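Local coordinates for protein probable porin (Pseudomonas aeruginosa, PDB 2Y0H) that probably forms a beta-barrel pore of the OprD family that lets solutes pass through the bacterial outer membrane, at residues L254-A258 with H259-I263; N287-Y291 with Q292-R296. All blocks are in the same frame, centred on the assembly; numbering follows the deposited sequence.

Contact 1 of 2, residues L254-A258 with H259-I263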
# COMPACT_ATOMS: atom_id res chain seq x y z
N LEU A 254 -19.22 -3.66 7.86
CA LEU A 254 -20.40 -4.51 7.81
C LEU A 254 -20.71 -4.82 6.36
O LEU A 254 -21.05 -3.93 5.58
CB LEU A 254 -21.58 -3.81 8.47
CG LEU A 254 -22.91 -4.55 8.53
CD1 LEU A 254 -22.76 -5.85 9.30
CD2 LEU A 254 -23.98 -3.67 9.17
N ARG A 255 -20.55 -6.09 5.99
CA ARG A 255 -20.85 -6.53 4.64
C ARG A 255 -22.28 -7.05 4.62
O ARG A 255 -22.67 -7.80 5.51
CB ARG A 255 -19.86 -7.62 4.22
CG ARG A 255 -20.13 -8.25 2.87
CD ARG A 255 -20.01 -7.23 1.76
NE ARG A 255 -20.29 -7.82 0.45
CZ ARG A 255 -20.33 -7.13 -0.68
NH1 ARG A 255 -20.10 -5.83 -0.67
NH2 ARG A 255 -20.59 -7.75 -1.84
N ALA A 256 -23.06 -6.64 3.62
CA ALA A 256 -24.47 -7.07 3.52
C ALA A 256 -24.89 -7.26 2.08
O ALA A 256 -25.16 -6.29 1.38
CB ALA A 256 -25.39 -6.06 4.21
N GLY A 257 -24.97 -8.51 1.64
CA GLY A 257 -25.22 -8.81 0.24
C GLY A 257 -24.22 -8.09 -0.65
O GLY A 257 -23.01 -8.32 -0.56
N ALA A 258 -24.72 -7.19 -1.49
CA ALA A 258 -23.87 -6.44 -2.42
C ALA A 258 -23.39 -5.09 -1.85
O ALA A 258 -22.63 -4.37 -2.50
CB ALA A 258 -24.61 -6.23 -3.74
N HIS A 259 -23.85 -4.75 -0.64
CA HIS A 259 -23.46 -3.51 0.04
C HIS A 259 -22.38 -3.75 1.08
O HIS A 259 -22.28 -4.84 1.63
CB HIS A 259 -24.66 -2.93 0.79
CG HIS A 259 -25.89 -2.77 -0.05
ND1 HIS A 259 -26.24 -1.57 -0.64
CD2 HIS A 259 -26.86 -3.65 -0.39
CE1 HIS A 259 -27.36 -1.73 -1.31
NE2 HIS A 259 -27.76 -2.98 -1.17
N ALA A 260 -21.57 -2.72 1.36
CA ALA A 260 -20.68 -2.74 2.53
C ALA A 260 -20.64 -1.37 3.19
O ALA A 260 -20.55 -0.35 2.51
CB ALA A 260 -19.27 -3.19 2.15
N PHE A 261 -20.72 -1.36 4.52
CA PHE A 261 -20.75 -0.13 5.30
C PHE A 261 -19.62 -0.14 6.33
O PHE A 261 -19.54 -1.05 7.16
CB PHE A 261 -22.09 0.01 6.04
CG PHE A 261 -23.31 -0.18 5.15
CD1 PHE A 261 -23.90 0.90 4.51
CD2 PHE A 261 -23.88 -1.44 4.99
CE1 PHE A 261 -25.01 0.73 3.71
CE2 PHE A 261 -25.00 -1.61 4.18
CZ PHE A 261 -25.56 -0.52 3.55
N GLY A 262 -18.75 0.86 6.27
CA GLY A 262 -17.58 0.89 7.13
C GLY A 262 -17.40 2.13 7.98
O GLY A 262 -17.78 3.24 7.58
N ILE A 263 -16.82 1.93 9.16
CA ILE A 263 -16.36 3.00 10.02
C ILE A 263 -14.90 2.75 10.38
O ILE A 263 -14.49 1.62 10.69
CB ILE A 263 -17.14 3.05 11.36
CG1 ILE A 263 -18.64 3.04 11.12
CG2 ILE A 263 -16.78 4.30 12.14
CD1 ILE A 263 -19.43 3.46 12.34
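Arg255 lies across the turn-side end of the facing strand, over His259 and beside Ala260. Its CB leaves the sheet on the face that Arg255 shares with Ala260. CG is anti to the backbone N (chi1 175°), beside the carbonyl carbon of Arg255. A bend at the second torsion (chi2 63°) then turns the chain to the facing strand. Arg255 CD comes within 3.3 Å of His259 O. Arg255 NE is farther from His259 O, at 3.8 Å. At the tip, the guanidinium turns one face to His259 N and to the backbone at Gly257. Its edge meets Ala260, with Arg255 NH1 4.0 Å from Ala260 CB.

The opposite sheet face carries Leu254, Ala256, His259 and Phe261. The edge of the Phe261 ring takes Ala256 CB, 4.5 Å from Phe261 CE2. The His259 ring sets its edge against Ala256 O, 3.6 Å from His259 CD2. His259 ND1 is hydrogen-bonded to Tyr306 of strand 300-309, which ties the ring to the next strand.

Four backbone bonds join the strands. Leu254 and Phe261 exchange two, and Ala256 and His259 exchange two more. Three of them are nearly straight. The bond from His259 N to Ala256 O, 2.9 Å, is more bent, at 153°. Gly257 has a positive phi, which favours glycine at this corner. Ala256 to His259 thus form a type II' turn, the tight two-residue connection of a beta hairpin. It links neighbouring strands of the antiparallel barrel, probably on the periplasmic side, where porin turns are short.

Contact 2 of 2, residues N287-Y291 with Q292-R296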
# COMPACT_ATOMS: atom_id res chain seq x y z
N ASN A 287 -7.44 4.70 7.98
CA ASN A 287 -7.98 5.91 7.36
C ASN A 287 -7.17 6.46 6.19
O ASN A 287 -7.27 7.63 5.83
CB ASN A 287 -8.25 6.98 8.43
CG ASN A 287 -9.45 6.62 9.31
OD1 ASN A 287 -10.07 5.58 9.10
ND2 ASN A 287 -9.77 7.47 10.29
N LEU A 288 -6.37 5.59 5.57
CA LEU A 288 -5.63 5.96 4.38
C LEU A 288 -6.59 6.40 3.28
O LEU A 288 -7.56 5.71 3.00
CB LEU A 288 -4.81 4.76 3.88
CG LEU A 288 -4.19 5.01 2.50
CD1 LEU A 288 -2.97 5.88 2.67
CD2 LEU A 288 -3.83 3.70 1.80
N MET A 289 -6.30 7.52 2.64
CA MET A 289 -7.15 8.03 1.57
C MET A 289 -6.35 8.23 0.27
O MET A 289 -5.14 8.06 0.25
CB MET A 289 -7.82 9.34 2.00
CG MET A 289 -8.79 9.15 3.15
SD MET A 289 -10.34 8.42 2.56
CE MET A 289 -11.13 9.92 1.91
N ALA A 290 -7.04 8.61 -0.81
CA ALA A 290 -6.37 8.76 -2.10
C ALA A 290 -5.27 9.81 -2.06
O ALA A 290 -4.21 9.64 -2.65
CB ALA A 290 -7.38 9.09 -3.18
N TYR A 291 -5.52 10.90 -1.35
CA TYR A 291 -4.54 11.98 -1.25
C TYR A 291 -3.82 11.99 0.10
O TYR A 291 -2.60 11.80 0.15
CB TYR A 291 -5.21 13.33 -1.55
CG TYR A 291 -4.31 14.54 -1.38
CD1 TYR A 291 -3.07 14.59 -2.02
CD2 TYR A 291 -4.70 15.62 -0.61
CE1 TYR A 291 -2.25 15.69 -1.88
CE2 TYR A 291 -3.88 16.72 -0.45
CZ TYR A 291 -2.66 16.75 -1.09
OH TYR A 291 -1.83 17.84 -0.95
N GLN A 292 -4.55 12.20 1.19
CA GLN A 292 -3.93 12.25 2.52
C GLN A 292 -3.96 10.93 3.27
O GLN A 292 -4.84 10.09 3.06
CB GLN A 292 -4.57 13.35 3.37
CG GLN A 292 -4.12 14.73 2.97
CD GLN A 292 -2.60 14.88 3.05
OE1 GLN A 292 -1.93 15.11 2.05
NE2 GLN A 292 -2.06 14.75 4.25
N THR A 293 -2.98 10.73 4.14
CA THR A 293 -2.90 9.51 4.94
C THR A 293 -3.48 9.69 6.35
O THR A 293 -3.68 8.70 7.05
CB THR A 293 -1.44 8.96 5.04
OG1 THR A 293 -0.67 9.79 5.90
CG2 THR A 293 -0.77 8.89 3.67
N PHE A 294 -3.74 10.93 6.75
CA PHE A 294 -4.31 11.23 8.07
C PHE A 294 -3.46 10.66 9.21
O PHE A 294 -3.98 10.10 10.17
CB PHE A 294 -5.76 10.74 8.15
CG PHE A 294 -6.71 11.57 7.34
CD1 PHE A 294 -6.80 11.40 5.97
CD2 PHE A 294 -7.46 12.57 7.94
CE1 PHE A 294 -7.66 12.19 5.21
CE2 PHE A 294 -8.33 13.36 7.19
CZ PHE A 294 -8.42 13.18 5.82
N THR A 295 -2.15 10.81 9.07
CA THR A 295 -1.19 10.34 10.06
C THR A 295 -0.29 11.48 10.53
O THR A 295 0.84 11.25 10.94
CB THR A 295 -0.33 9.19 9.51
OG1 THR A 295 0.26 9.58 8.26
CG2 THR A 295 -1.18 7.92 9.32
N ARG A 296 -0.80 12.71 10.47
CA ARG A 296 -0.00 13.88 10.85
C ARG A 296 0.15 13.93 12.37
O ARG A 296 -0.59 13.25 13.08
CB ARG A 296 -0.65 15.16 10.30
CG ARG A 296 -0.56 15.26 8.79
CD ARG A 296 -1.50 16.30 8.22
NE ARG A 296 -1.08 17.65 8.56
CZ ARG A 296 -1.57 18.75 7.99
NH1 ARG A 296 -2.51 18.64 7.05
NH2 ARG A 296 -1.13 19.95 8.35
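Met289 N donates to Gln292 O at 3.0 Å. The hydrogen bond is bent, with 138° at the hydrogen, although the donor lies nearly on the C=O axis. Met289 CB also rests 3.3 Å from Gln292 O. The side chains of Met289 and Phe294 cross at a slant, with Met289 CG 3.8 Å from Phe294 CE1. The bends of the Met289 side chain carry its sulfur away from Gln292.

Tyr291 and Gln292 run side by side and point the same way. Gln292 CG lies 3.7 Å from Tyr291 CD2. Beyond it, the bend at chi2 (-57°) brings Gln292 OE1 over one face of the ring, offset toward the rim and 3.6 Å from Tyr291 CZ. The amide and ring planes are 70° apart. Elsewhere in the loop, Leu288 CD1 touches Thr293 CG2 at 3.9 Å.

Asn287 binds Gln303 and Ser301 through its amide. The two oxygens of Glu343, on strand 339-351, accept from Tyr291 N and Gln292 N. Asn345 takes Ala290 N. Several backbone amides of this irregular loop are thus held by side chains of the barrel wall. Two N-H donors on the Glu343 carboxylate would probably favour its ionised form.

How the contacts relate
Of the strands involved, 244-256 comes first. Contact 1 turns the chain tightly back into strand 259-269. That strand leads into the long loop before strand 300-309, and contact 2 pinches off a short bend within this loop. The two contacts follow in series and neither nest nor cross. Their centres are 22 Å apart, and their nearest atoms, about 6 Å apart, do not touch. Strand 259-269 connects them: its start pairs in contact 1, while Gln266 farther along bonds to Asn287 and Phe294 of contact 2. Contact 1 joins neighbouring strands of the barrel wall. Contact 2 lies in a loop folded against several strands, consistent with a loop reaching into the channel.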